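Local coordinates for Bd0816 (Bdellovibrio bacteriovorus HD100, PDB 5CER), which probably acts as a serine-type D-Ala-D-Ala carboxypeptidase of the peptidase S13 family, penicillin-binding proteins that share the beta-lactamase fold, at residues Met10-Thr15 with Glu340-Ile345; Asp24-Phe29 with Thr269-Ile274; Pro263-Ala268 with Val324-Thr329. The protein carries 2 engineered substitutions. All blocks are in the same frame, centred on the assembly; numbering follows the deposited sequence.

Contact 1 of 3, residues Met10-Thr15 with Glu340-Ile345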
# COMPACT_ATOMS: atom_id res chain seq x y z
N MET A 10 -17.53 -14.12 7.29
CA MET A 10 -18.71 -14.62 6.63
C MET A 10 -18.21 -15.47 5.46
O MET A 10 -17.30 -15.07 4.76
CB MET A 10 -19.57 -13.43 6.14
CG MET A 10 -20.87 -13.84 5.48
SD MET A 10 -21.83 -12.42 4.99
CE MET A 10 -20.97 -11.93 3.49
N LYS A 11 -18.84 -16.64 5.25
CA LYS A 11 -18.53 -17.43 4.11
C LYS A 11 -19.00 -16.78 2.80
O LYS A 11 -20.06 -16.18 2.73
CB LYS A 11 -19.18 -18.76 4.24
CG LYS A 11 -18.68 -19.71 3.17
CD LYS A 11 -19.18 -21.10 3.34
CE LYS A 11 -18.61 -21.98 2.23
NZ LYS A 11 -19.03 -23.36 2.53
N ALA A 12 -18.15 -16.89 1.77
CA ALA A 12 -18.43 -16.33 0.45
C ALA A 12 -19.32 -17.31 -0.26
O ALA A 12 -18.91 -18.44 -0.49
CB ALA A 12 -17.16 -16.10 -0.36
N ALA A 13 -20.51 -16.87 -0.60
CA ALA A 13 -21.46 -17.74 -1.21
C ALA A 13 -22.40 -16.90 -2.04
O ALA A 13 -22.25 -15.70 -2.11
CB ALA A 13 -22.22 -18.52 -0.13
N ALA A 14 -23.44 -17.53 -2.58
CA ALA A 14 -24.45 -16.80 -3.32
C ALA A 14 -25.21 -15.78 -2.45
O ALA A 14 -25.72 -14.79 -2.96
CB ALA A 14 -25.43 -17.77 -4.01
N THR A 15 -25.24 -16.02 -1.16
CA THR A 15 -25.99 -15.25 -0.23
C THR A 15 -25.04 -14.72 0.84
O THR A 15 -23.99 -15.33 1.11
CB THR A 15 -27.03 -16.25 0.30
OG1 THR A 15 -28.31 -16.00 -0.34
CG2 THR A 15 -27.13 -16.20 1.73
N GLU A 340 -13.99 -19.99 0.48
CA GLU A 340 -13.56 -18.61 0.69
C GLU A 340 -14.42 -17.89 1.71
O GLU A 340 -15.61 -18.18 1.84
CB GLU A 340 -13.54 -17.85 -0.60
CG GLU A 340 -12.63 -18.47 -1.65
CD GLU A 340 -12.57 -17.62 -2.92
OE1 GLU A 340 -13.61 -17.47 -3.59
OE2 GLU A 340 -11.48 -17.07 -3.25
N PHE A 341 -13.81 -17.03 2.52
CA PHE A 341 -14.52 -16.33 3.62
C PHE A 341 -14.11 -14.86 3.58
O PHE A 341 -12.92 -14.56 3.57
CB PHE A 341 -14.15 -16.93 5.01
CG PHE A 341 -14.68 -18.32 5.25
CD1 PHE A 341 -14.05 -19.42 4.68
CD2 PHE A 341 -15.82 -18.53 6.03
CE1 PHE A 341 -14.56 -20.70 4.88
CE2 PHE A 341 -16.32 -19.80 6.25
CZ PHE A 341 -15.68 -20.89 5.68
N TYR A 342 -15.11 -13.97 3.58
CA TYR A 342 -14.88 -12.56 3.78
C TYR A 342 -14.52 -12.31 5.26
O TYR A 342 -14.95 -13.08 6.12
CB TYR A 342 -16.10 -11.76 3.45
CG TYR A 342 -16.59 -11.95 2.05
CD1 TYR A 342 -15.80 -11.53 0.96
CD2 TYR A 342 -17.82 -12.52 1.80
CE1 TYR A 342 -16.21 -11.68 -0.32
CE2 TYR A 342 -18.25 -12.68 0.49
CZ TYR A 342 -17.44 -12.27 -0.55
OH TYR A 342 -17.85 -12.41 -1.87
N PHE A 343 -13.67 -11.32 5.53
CA PHE A 343 -13.34 -10.93 6.87
C PHE A 343 -13.05 -9.45 6.91
O PHE A 343 -12.62 -8.84 5.92
CB PHE A 343 -12.12 -11.68 7.40
CG PHE A 343 -10.81 -11.24 6.74
CD1 PHE A 343 -10.10 -10.15 7.22
CD2 PHE A 343 -10.31 -11.92 5.63
CE1 PHE A 343 -8.97 -9.70 6.57
CE2 PHE A 343 -9.15 -11.49 5.01
CZ PHE A 343 -8.48 -10.38 5.47
N ALA A 344 -13.23 -8.87 8.11
CA ALA A 344 -12.70 -7.54 8.44
C ALA A 344 -12.19 -7.57 9.88
O ALA A 344 -12.88 -8.10 10.77
CB ALA A 344 -13.76 -6.48 8.23
N ILE A 345 -11.00 -7.01 10.10
CA ILE A 345 -10.37 -6.96 11.42
C ILE A 345 -9.95 -5.55 11.71
O ILE A 345 -9.21 -4.92 10.90
CB ILE A 345 -9.13 -7.85 11.44
CG1 ILE A 345 -9.51 -9.32 11.22
CG2 ILE A 345 -8.43 -7.74 12.79
CD1 ILE A 345 -8.34 -10.19 10.81
O HOH W 1 -20.21 -13.85 -2.51
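M10 and Y342 form a hydrogen-bonded antiparallel pair, with M10 N to Y342 O at 3.0 Å; the return bond from Y342 N to M10 O is weak, bent to 128°. On the face these two share, M10 runs out with CG anti to the backbone N, then bends at chi3 (78°), which brings CE to 3.6 Å from CD2 of the Y342 ring. A12 reaches the same ring farther out, its CB 3.7 Å from Y342 CE2. The phenol group ends at a water lying in the ring plane at its edge, and that water links Y342 OH to A13 O. On the opposite face K11 sets CG over the F341 ring, a CH-pi contact 4.2 Å from the centroid, while the rest of its extended chain leads away. A nearly straight bond (169°) from A12 N to E340 O, 2.8 Å long, carries the pairing past K11. The contact thus joins strand 3-11 to strand 339-348 in the antiparallel sheet. Helix 270-286 lies against the M10 and Y342 face through I274, L277 and N281; F341 packs on I334 and T336 of strand 327-336 and makes a cation-pi contact with R376.

Contact 2 of 3, residues Asp24-Phe29 with Thr269-Ile274; sequences DMQKKF and TCETMI
M25 sits in a type I turn from D24 to K27 and presents its carbonyl to the first turn of helix 270-286. E271 N donates to M25 O at 3.2 Å, nearly straight (169°) and in the carbonyl plane. An Asx turn shapes the loop: D24 OD1 takes the N-H of Q26 from above its carboxylate plane. T269, at the N-cap position, packs its side chain against two successive loop carbonyls, with CB 3.2 Å from M25 O and CG2 3.3 Å from Q26 O. Its chi1 of 71° sets OG1 between the backbone N and the carbonyl carbon, and this hydroxyl shares a 2.7 Å hydrogen bond with T272 OG1. The Q26 side chain runs alongside that of E271, CG 3.7 Å from E271 OE1, with amide and carboxylate planes nearly parallel (4°). K28 brings CG to 4.0 Å from T269 CG2 and sends NZ to Q244 O. Water 2 receives the N-H of C270 and donates to D24 O and K27 O. M25 and C270 pack on C8 of strand 3-11. At the helix start the N-H groups of C270 and E271 are thus met by a water and a loop carbonyl, bonds the helix dipole would be expected to strengthen.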
# COMPACT_ATOMS: atom_id res chain seq x y z
N ASP A 24 -18.45 -5.64 18.81
CA ASP A 24 -19.69 -5.09 18.32
C ASP A 24 -19.55 -4.88 16.85
O ASP A 24 -18.80 -4.00 16.40
CB ASP A 24 -19.97 -3.77 19.05
CG ASP A 24 -21.34 -3.20 18.77
OD1 ASP A 24 -22.05 -3.75 17.90
OD2 ASP A 24 -21.76 -2.27 19.49
N MET A 25 -20.21 -5.71 16.07
CA MET A 25 -20.25 -5.55 14.60
C MET A 25 -20.97 -4.31 14.11
O MET A 25 -20.86 -3.99 12.92
CB MET A 25 -21.08 -6.66 13.96
CG MET A 25 -20.35 -7.96 13.76
SD MET A 25 -21.59 -9.14 13.25
CE MET A 25 -20.85 -10.52 14.15
N GLN A 26 -21.77 -3.70 14.96
CA GLN A 26 -22.58 -2.54 14.55
C GLN A 26 -22.05 -1.24 15.13
O GLN A 26 -22.74 -0.24 15.08
CB GLN A 26 -24.03 -2.73 14.98
CG GLN A 26 -24.70 -3.93 14.37
CD GLN A 26 -26.14 -4.07 14.83
OE1 GLN A 26 -26.55 -3.46 15.80
NE2 GLN A 26 -26.88 -4.93 14.17
N LYS A 27 -20.81 -1.24 15.63
CA LYS A 27 -20.22 -0.00 16.12
C LYS A 27 -19.24 0.53 15.11
O LYS A 27 -18.37 -0.20 14.61
CB LYS A 27 -19.53 -0.22 17.47
CG LYS A 27 -18.96 1.09 18.01
CD LYS A 27 -18.40 1.00 19.42
CE LYS A 27 -17.67 2.30 19.74
NZ LYS A 27 -17.07 2.24 21.09
N LYS A 28 -19.35 1.81 14.82
CA LYS A 28 -18.41 2.50 13.95
C LYS A 28 -17.04 2.62 14.57
O LYS A 28 -16.89 3.00 15.71
CB LYS A 28 -18.89 3.89 13.60
CG LYS A 28 -20.15 3.88 12.77
CD LYS A 28 -20.51 5.28 12.36
CE LYS A 28 -21.11 6.05 13.50
NZ LYS A 28 -21.19 7.48 13.13
N PHE A 29 -16.03 2.26 13.78
CA PHE A 29 -14.63 2.41 14.17
C PHE A 29 -13.85 3.04 13.02
O PHE A 29 -14.21 2.85 11.86
CB PHE A 29 -13.99 1.05 14.55
CG PHE A 29 -14.55 0.43 15.79
CD1 PHE A 29 -14.27 0.97 17.05
CD2 PHE A 29 -15.33 -0.73 15.72
CE1 PHE A 29 -14.80 0.37 18.20
CE2 PHE A 29 -15.85 -1.33 16.87
CZ PHE A 29 -15.59 -0.78 18.11
N THR A 269 -18.98 0.49 10.51
CA THR A 269 -19.12 -0.74 11.28
C THR A 269 -18.53 -1.92 10.53
O THR A 269 -18.36 -1.89 9.31
CB THR A 269 -20.57 -1.11 11.50
OG1 THR A 269 -21.15 -1.54 10.26
CG2 THR A 269 -21.33 0.08 12.08
N CYS A 270 -18.17 -2.93 11.29
CA CYS A 270 -17.50 -4.08 10.74
C CYS A 270 -18.43 -4.80 9.76
O CYS A 270 -18.00 -5.35 8.77
CB CYS A 270 -17.03 -4.99 11.88
SG CYS A 270 -15.67 -6.08 11.45
N GLU A 271 -19.72 -4.82 10.10
CA GLU A 271 -20.78 -5.31 9.22
C GLU A 271 -20.73 -4.64 7.86
O GLU A 271 -20.89 -5.27 6.82
CB GLU A 271 -22.16 -5.08 9.88
CG GLU A 271 -23.35 -5.25 8.96
CD GLU A 271 -24.67 -5.26 9.68
OE1 GLU A 271 -24.79 -4.54 10.69
OE2 GLU A 271 -25.59 -6.06 9.29
N THR A 272 -20.57 -3.33 7.88
CA THR A 272 -20.55 -2.54 6.64
C THR A 272 -19.39 -2.97 5.71
O THR A 272 -19.55 -3.00 4.48
CB THR A 272 -20.45 -1.02 6.95
OG1 THR A 272 -21.54 -0.59 7.76
CG2 THR A 272 -20.45 -0.20 5.66
N MET A 273 -18.26 -3.32 6.29
CA MET A 273 -17.09 -3.80 5.53
C MET A 273 -17.33 -5.15 4.91
O MET A 273 -16.93 -5.37 3.78
CB MET A 273 -15.83 -3.87 6.39
CG MET A 273 -15.33 -2.52 6.85
SD MET A 273 -14.88 -1.38 5.51
CE MET A 273 -13.94 -2.43 4.37
N ILE A 274 -18.03 -6.04 5.61
CA ILE A 274 -18.46 -7.33 5.06
C ILE A 274 -19.44 -7.11 3.88
O ILE A 274 -19.31 -7.77 2.85
CB ILE A 274 -19.12 -8.24 6.11
CG1 ILE A 274 -18.12 -8.58 7.22
CG2 ILE A 274 -19.62 -9.53 5.48
CD1 ILE A 274 -16.81 -9.21 6.74
O HOH W 2 -17.77 -2.90 14.07

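Contact 3 of 3, residues Pro263-Ala268 with Val324-Thr329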
# COMPACT_ATOMS: atom_id res chain seq x y z
N PRO A 263 -7.29 13.80 15.63
CA PRO A 263 -7.52 13.14 14.34
C PRO A 263 -9.00 12.99 13.98
O PRO A 263 -9.85 12.94 14.85
CB PRO A 263 -6.85 11.78 14.53
CG PRO A 263 -7.01 11.52 16.01
CD PRO A 263 -6.85 12.86 16.67
N ILE A 264 -9.28 12.96 12.68
CA ILE A 264 -10.61 12.68 12.14
C ILE A 264 -10.41 11.60 11.09
O ILE A 264 -9.67 11.79 10.12
CB ILE A 264 -11.23 13.96 11.50
CG1 ILE A 264 -11.39 15.03 12.59
CG2 ILE A 264 -12.59 13.69 10.83
CD1 ILE A 264 -11.38 16.46 12.03
N TYR A 265 -11.18 10.54 11.22
CA TYR A 265 -11.05 9.39 10.37
C TYR A 265 -12.40 8.94 9.75
O TYR A 265 -13.44 9.04 10.39
CB TYR A 265 -10.56 8.25 11.21
CG TYR A 265 -9.19 8.42 11.81
CD1 TYR A 265 -8.07 8.62 10.97
CD2 TYR A 265 -8.98 8.31 13.19
CE1 TYR A 265 -6.79 8.73 11.51
CE2 TYR A 265 -7.71 8.37 13.72
CZ TYR A 265 -6.61 8.59 12.87
OH TYR A 265 -5.32 8.67 13.41
N ASN A 266 -12.36 8.37 8.54
CA ASN A 266 -13.48 7.62 8.01
C ASN A 266 -13.78 6.51 8.99
O ASN A 266 -12.85 5.82 9.47
CB ASN A 266 -13.17 7.00 6.65
CG ASN A 266 -13.00 8.01 5.53
OD1 ASN A 266 -13.35 9.21 5.66
ND2 ASN A 266 -12.47 7.55 4.41
N GLU A 267 -15.06 6.33 9.27
CA GLU A 267 -15.52 5.27 10.20
C GLU A 267 -16.64 4.46 9.58
O GLU A 267 -17.50 5.00 8.87
CB GLU A 267 -16.13 5.88 11.43
CG GLU A 267 -15.16 6.56 12.36
CD GLU A 267 -15.86 7.07 13.62
OE1 GLU A 267 -17.09 7.36 13.61
OE2 GLU A 267 -15.14 7.17 14.63
N ALA A 268 -16.63 3.17 9.83
CA ALA A 268 -17.79 2.36 9.54
C ALA A 268 -17.84 1.17 10.49
O ALA A 268 -16.87 0.88 11.18
CB ALA A 268 -17.79 1.91 8.08
N VAL A 324 -3.36 3.95 10.52
CA VAL A 324 -3.36 5.36 10.99
C VAL A 324 -2.89 5.31 12.44
O VAL A 324 -2.68 4.23 12.96
CB VAL A 324 -4.71 6.11 10.86
CG1 VAL A 324 -5.10 6.24 9.39
CG2 VAL A 324 -5.79 5.39 11.60
N ASN A 325 -2.68 6.49 13.06
CA ASN A 325 -2.13 6.54 14.40
C ASN A 325 -3.00 5.78 15.42
O ASN A 325 -2.45 5.14 16.31
CB ASN A 325 -1.92 7.96 14.85
CG ASN A 325 -0.71 8.61 14.20
OD1 ASN A 325 0.11 7.95 13.57
ND2 ASN A 325 -0.60 9.91 14.34
N LYS A 326 -4.33 5.82 15.23
CA LYS A 326 -5.27 5.18 16.13
C LYS A 326 -5.79 3.79 15.69
O LYS A 326 -6.62 3.20 16.40
CB LYS A 326 -6.47 6.10 16.42
CG LYS A 326 -6.10 7.38 17.08
CD LYS A 326 -5.34 7.15 18.36
CE LYS A 326 -5.15 8.42 19.14
NZ LYS A 326 -4.28 8.21 20.33
N ALA A 327 -5.34 3.29 14.54
CA ALA A 327 -5.88 2.01 14.06
C ALA A 327 -4.95 1.23 13.15
O ALA A 327 -4.16 1.80 12.39
CB ALA A 327 -7.24 2.25 13.38
N LYS A 328 -5.12 -0.09 13.22
CA LYS A 328 -4.51 -1.03 12.33
C LYS A 328 -5.60 -1.96 11.86
O LYS A 328 -6.26 -2.61 12.69
CB LYS A 328 -3.43 -1.80 13.05
CG LYS A 328 -2.44 -2.50 12.09
CD LYS A 328 -1.45 -1.48 11.56
CE LYS A 328 -0.47 -2.10 10.61
NZ LYS A 328 -1.12 -2.25 9.28
N THR A 329 -5.79 -2.04 10.55
CA THR A 329 -6.97 -2.72 10.02
C THR A 329 -6.62 -3.64 8.82
O THR A 329 -5.59 -3.46 8.16
CB THR A 329 -8.05 -1.72 9.55
OG1 THR A 329 -7.57 -0.98 8.45
CG2 THR A 329 -8.48 -0.74 10.65
O HOH W 3 -3.11 9.22 11.46
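The Y265 ring carries V324 on one face: CG2 stands over it, offset toward the rim, in a CH-pi contact 3.8 Å from the centroid. At the ring's edge, in its plane, lies water 3, which is 3.0 Å from Y265 OH and takes the N-H of N325, so the phenol is tied to the backbone through solvent. K326 approaches obliquely, its CB 3.7 Å from Y265 CE2, and runs nearly perpendicular to the tyrosine, whereas V324 lies antiparallel alongside it. The closest approach of side chains is between Y265 CE1 and V324 CB, 3.4 Å, a snug fit. In V324, chi1 of -64° puts CG1 anti to the carbonyl carbon and CG2 between that carbon and the backbone N, and both methyls lie near the CE1 side of the ring. K326 bends at chi2 (-56°), past Y265, and NZ ends in salt bridges to D352 and D350; P263 adds a looser touch, CG to K326 CG at 4.4 Å. V324 and A327 close a type I turn with hydrogen bonds in both directions, V324 N to A327 O at 3.0 Å and A327 N to V324 O at 3.2 Å, a two-residue beta hairpin with N325 and K326 at its tip. Y265 thus meets the hairpin joining strands 317-324 and 327-336, the first of which bears a Lys-Thr-Gly sequence like the KTG motif of penicillin-recognising enzymes. Beyond the tip, N325 pairs through its backbone with M351. In the other segment, N266 hydrogen-bonds H250, N251 and S35, and E267 and A268 pair with V248 and F29 in the small three-stranded sheet.

Helix 270-286 links contacts 1 and 2, whose centres lie 14 Å apart: I274 CG2 is 3.4 Å from M10 CE, and C270 SG is 3.5 Å from A344 O. Contacts 2 and 3 are joined by chain continuity, A268 leading straight into T269, and by a probable hydrogen bond from F29 N to A268 O at 3.1 Å; their centres are 13 Å apart. Contacts 1 and 3 lie about 23 Å apart between centres, yet segments 340-345 and 324-329 are on neighbouring strands of one sheet, with I345 O 3.7 Å from T329 CB. The contact 3 hairpin includes the end of the Lys-Thr-Gly strand, and N266 hydrogen-bonds S35, where helix 35-47 begins.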